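Local coordinates for protein YibA (Escherichia coli, PDB 1OYZ) that is of unknown function, tentatively linked to oxidoreductase activity, and folds as an all-helical array that includes HEAT repeats, at residues L95-M98 against A99-K103; D102-A105 against C106-A109. One frame throughout, in Å; residues are numbered along the deposited sequence.

Contact 1 (L95-M98 against A99-K103); sequences LNNM and ALNDK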
loop_
_atom_site.group_PDB
_atom_site.type_symbol
_atom_site.label_atom_id
_atom_site.label_comp_id
_atom_site.label_asym_id
_atom_site.label_seq_id
_atom_site.Cartn_x
_atom_site.Cartn_y
_atom_site.Cartn_z
ATOM N N LEU A 95 -19.202 6.031 -2.652
ATOM C CA LEU A 95 -18.027 5.568 -1.916
ATOM C C LEU A 95 -17.299 6.698 -1.185
ATOM O O LEU A 95 -16.855 6.557 -0.043
ATOM C CB LEU A 95 -17.042 4.891 -2.876
ATOM C CG LEU A 95 -17.103 3.405 -3.258
ATOM C CD1 LEU A 95 -18.337 2.771 -2.746
ATOM C CD2 LEU A 95 -16.964 3.238 -4.775
ATOM N N ASN A 96 -17.149 7.802 -1.883
ATOM C CA ASN A 96 -16.484 8.996 -1.355
ATOM C C ASN A 96 -17.194 9.424 -0.066
ATOM O O ASN A 96 -16.564 9.705 0.970
ATOM C CB ASN A 96 -16.566 10.101 -2.416
ATOM C CG ASN A 96 -16.032 11.422 -1.936
ATOM O OD1 ASN A 96 -16.754 12.388 -1.922
ATOM N ND2 ASN A 96 -14.756 11.472 -1.549
ATOM N N ASN A 97 -18.517 9.453 -0.124
ATOM C CA ASN A 97 -19.270 9.835 1.046
ATOM C C ASN A 97 -19.066 8.869 2.207
ATOM O O ASN A 97 -18.848 9.291 3.354
ATOM C CB ASN A 97 -20.758 9.942 0.715
ATOM C CG ASN A 97 -21.445 10.987 1.556
ATOM O OD1 ASN A 97 -21.550 12.163 1.156
ATOM N ND2 ASN A 97 -21.883 10.587 2.754
HETATM N N MSE A 98 -19.154 7.573 1.943
HETATM C CA MSE A 98 -18.942 6.598 3.022
HETATM C C MSE A 98 -17.527 6.722 3.593
HETATM O O MSE A 98 -17.315 6.657 4.804
HETATM C CB MSE A 98 -19.133 5.170 2.502
HETATM C CG MSE A 98 -20.515 4.935 1.924
HETATM SE SE MSE A 98 -20.651 3.226 0.931
HETATM C CE MSE A 98 -20.806 2.056 2.495
ATOM N N ALA A 99 -16.560 6.875 2.705
ATOM C CA ALA A 99 -15.178 7.001 3.131
ATOM C C ALA A 99 -15.036 8.135 4.141
ATOM O O ALA A 99 -14.178 8.087 5.039
ATOM C CB ALA A 99 -14.279 7.289 1.925
ATOM N N LEU A 100 -15.878 9.155 4.003
ATOM C CA LEU A 100 -15.776 10.308 4.878
ATOM C C LEU A 100 -16.745 10.350 6.068
ATOM O O LEU A 100 -16.383 10.860 7.135
ATOM C CB LEU A 100 -15.944 11.583 4.040
ATOM C CG LEU A 100 -14.936 11.807 2.895
ATOM C CD1 LEU A 100 -15.473 12.831 1.944
ATOM C CD2 LEU A 100 -13.575 12.237 3.440
ATOM N N ASN A 101 -17.940 9.778 5.888
ATOM C CA ASN A 101 -19.000 9.816 6.892
ATOM C C ASN A 101 -19.519 8.535 7.498
ATOM O O ASN A 101 -20.362 8.609 8.406
ATOM C CB ASN A 101 -20.203 10.554 6.320
ATOM C CG ASN A 101 -19.829 11.902 5.776
ATOM O OD1 ASN A 101 -19.333 12.759 6.506
ATOM N ND2 ASN A 101 -20.035 12.098 4.482
ATOM N N ASP A 102 -19.062 7.361 7.051
ATOM C CA ASP A 102 -19.625 6.167 7.665
ATOM C C ASP A 102 -19.201 6.035 9.110
ATOM O O ASP A 102 -18.030 6.220 9.456
ATOM C CB ASP A 102 -19.255 4.882 6.915
ATOM C CG ASP A 102 -20.269 3.782 7.145
ATOM O OD1 ASP A 102 -20.222 3.113 8.203
ATOM O OD2 ASP A 102 -21.147 3.601 6.275
ATOM N N LYS A 103 -20.167 5.701 9.950
ATOM C CA LYS A 103 -19.910 5.530 11.361
ATOM C C LYS A 103 -19.002 4.359 11.688
ATOM O O LYS A 103 -18.527 4.253 12.810
ATOM C CB LYS A 103 -21.224 5.385 12.125
ATOM C CG LYS A 103 -22.004 6.692 12.282
ATOM C CD LYS A 103 -22.777 6.686 13.621
ATOM C CE LYS A 103 -23.464 8.028 13.932
ATOM N NZ LYS A 103 -24.053 8.061 15.305
#
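Met98 and Asp102 meet one turn apart at the C-terminal end of helix 88-101, and their backbones close its last turn. The amide N of Asp102 bonds to Met98 O at 2.9 Å, nearly straight at the hydrogen (161°). Asp102 is also the first residue to leave helical backbone angles. Two further i to i+4 bonds precede this one: Ala99 N to Leu95 O at 2.8 Å and Asn101 N to Asn97 O at 2.7 Å. Between them, Leu100 N divides itself over two acceptors, Asn96 O and Asn97 O, so that an i to i+3 bond appears beside the i to i+4 one, both weak.

The side chains add van der Waals contacts. Leu100 has CG opposite its own carbonyl carbon (chi1 -59°), which swings the branch back along the helix and lays CG 3.3 Å from Asn96 O, with CD1 against the end of the Asn96 side chain. On the inner face the selenomethionine Met98 runs alongside Asp102, both pointing the same way; a bend about its CG-SE bond (chi3 78°) leaves the methyl CE 4.1 Å from Asp102 OD2. Leu95 and Met98 pack on helix 68-80, while Ala99 and Leu100 reach helix 126-136.

Asp102 OD2 itself forms a salt bridge with Arg71 of helix 68-80. Main-chain bonds hold the last turn; the buried carboxylate that follows it, bordered by a selenomethionine methyl, probably keeps its negative charge through the arginine.

Contact 2 (D102-A105 against C106-A109); sequences DKSA and CVRA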
loop_
_atom_site.group_PDB
_atom_site.type_symbol
_atom_site.label_atom_id
_atom_site.label_comp_id
_atom_site.label_asym_id
_atom_site.label_seq_id
_atom_site.Cartn_x
_atom_site.Cartn_y
_atom_site.Cartn_z
ATOM N N ASP A 102 -19.062 7.361 7.051
ATOM C CA ASP A 102 -19.625 6.167 7.665
ATOM C C ASP A 102 -19.201 6.035 9.110
ATOM O O ASP A 102 -18.030 6.220 9.456
ATOM C CB ASP A 102 -19.255 4.882 6.915
ATOM C CG ASP A 102 -20.269 3.782 7.145
ATOM O OD1 ASP A 102 -20.222 3.113 8.203
ATOM O OD2 ASP A 102 -21.147 3.601 6.275
ATOM N N LYS A 103 -20.167 5.701 9.950
ATOM C CA LYS A 103 -19.910 5.530 11.361
ATOM C C LYS A 103 -19.002 4.359 11.688
ATOM O O LYS A 103 -18.527 4.253 12.810
ATOM C CB LYS A 103 -21.224 5.385 12.125
ATOM C CG LYS A 103 -22.004 6.692 12.282
ATOM C CD LYS A 103 -22.777 6.686 13.621
ATOM C CE LYS A 103 -23.464 8.028 13.932
ATOM N NZ LYS A 103 -24.053 8.061 15.305
ATOM N N SER A 104 -18.758 3.471 10.733
ATOM C CA SER A 104 -17.880 2.340 11.004
ATOM C C SER A 104 -16.517 2.599 10.356
ATOM O O SER A 104 -16.435 2.869 9.165
ATOM C CB SER A 104 -18.485 1.044 10.452
ATOM O OG SER A 104 -17.466 0.102 10.148
ATOM N N ALA A 105 -15.452 2.522 11.145
ATOM C CA ALA A 105 -14.138 2.756 10.608
ATOM C C ALA A 105 -13.841 1.660 9.564
ATOM O O ALA A 105 -13.188 1.926 8.543
ATOM C CB ALA A 105 -13.088 2.769 11.745
ATOM N N CYS A 106 -14.333 0.440 9.791
ATOM C CA CYS A 106 -14.119 -0.642 8.821
ATOM C C CYS A 106 -14.662 -0.220 7.478
ATOM O O CYS A 106 -13.963 -0.286 6.458
ATOM C CB CYS A 106 -14.807 -1.930 9.263
ATOM S SG CYS A 106 -13.963 -2.651 10.636
ATOM N N VAL A 107 -15.918 0.225 7.475
ATOM C CA VAL A 107 -16.526 0.690 6.247
ATOM C C VAL A 107 -15.722 1.810 5.595
ATOM O O VAL A 107 -15.463 1.764 4.388
ATOM C CB VAL A 107 -17.996 1.182 6.468
ATOM C CG1 VAL A 107 -18.566 1.749 5.178
ATOM C CG2 VAL A 107 -18.869 0.027 6.949
ATOM N N ARG A 108 -15.296 2.802 6.388
ATOM C CA ARG A 108 -14.558 3.933 5.840
ATOM C C ARG A 108 -13.302 3.465 5.122
ATOM O O ARG A 108 -13.049 3.890 4.002
ATOM C CB ARG A 108 -14.229 4.961 6.951
ATOM C CG ARG A 108 -15.462 5.686 7.529
ATOM C CD ARG A 108 -15.123 7.027 8.239
ATOM N NE ARG A 108 -14.136 6.887 9.319
ATOM C CZ ARG A 108 -14.391 6.319 10.497
ATOM N NH1 ARG A 108 -15.605 5.842 10.755
ATOM N NH2 ARG A 108 -13.424 6.212 11.414
ATOM N N ALA A 109 -12.545 2.570 5.764
ATOM C CA ALA A 109 -11.313 2.010 5.195
ATOM C C ALA A 109 -11.574 1.316 3.836
ATOM O O ALA A 109 -10.920 1.643 2.840
ATOM C CB ALA A 109 -10.665 1.015 6.198
#
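Arg108 folds back over the start of its own helix and gives NH1 to Asp102 O, a 2.8 Å bond that lies in the carbonyl plane and close to the guanidinium plane. A bend at chi3 (-56°) swings the guanidinium back to that oxygen and brings one of its faces over Ala105 CA. Arg108 CG and CD each pass 3.3 Å from Asp102 O. The NE is engaged by a salt bridge to Asp139. Replacing Arg108 with an alanine is likely to cost Asp102 O its guanidinium donor and Asp139 this partner, and to take away the flat group lying over Ala105 CA.

One cap bond, two i to i+4 bonds and an Asx-turn bond tie the backbone. Ser104 OG, set anti to its own backbone N (chi1 153°), accepts from Val107 N at 3.1 Å and an almost straight 175°. Ser104 O takes Arg108 N at 3.0 Å, and Ala105 O takes Ala109 N. Before the cap, Asp102 OD1 uses its anti lone pair to accept from Ser104 N at 2.9 Å, while OD2 is held by the salt bridge to Arg71.

Van der Waals contact comes from Val107, whose side chain crosses that of Asp102 at about a right angle: CG1 lies 3.3 Å from the carboxylate carbon CG of Asp102, and CG2 sits 3.5 Å from the hydroxyl OG of Ser104. Ser104 and Val107 both touch Arg71 of helix 68-80.

The arrangement is an Asx turn at Asp102 leading into a serine N-cap at Ser104, the short connection by which helix 88-101 passes into helix 105-121.

How the contacts relate
Contact 1 ends one helix and contact 2 begins the next, their centres about 7 Å apart and Asp102 and Lys103 common to both. Helices 88-101 and 105-121 follow each other in the chain, and the two contacts also touch directly. Met98 O is 3.4 Å from Arg108 CG. Ala99 O lies 3.5 Å from Arg108 CD. The aliphatic part of Arg108 thus lies against carbonyl oxygens from the closing turn of the preceding helix, while the methyl CE of Met98 meets CG1 of Val107 at 3.5 Å. Arg71 adds a further link, touching side chains of both contacts from helix 68-80.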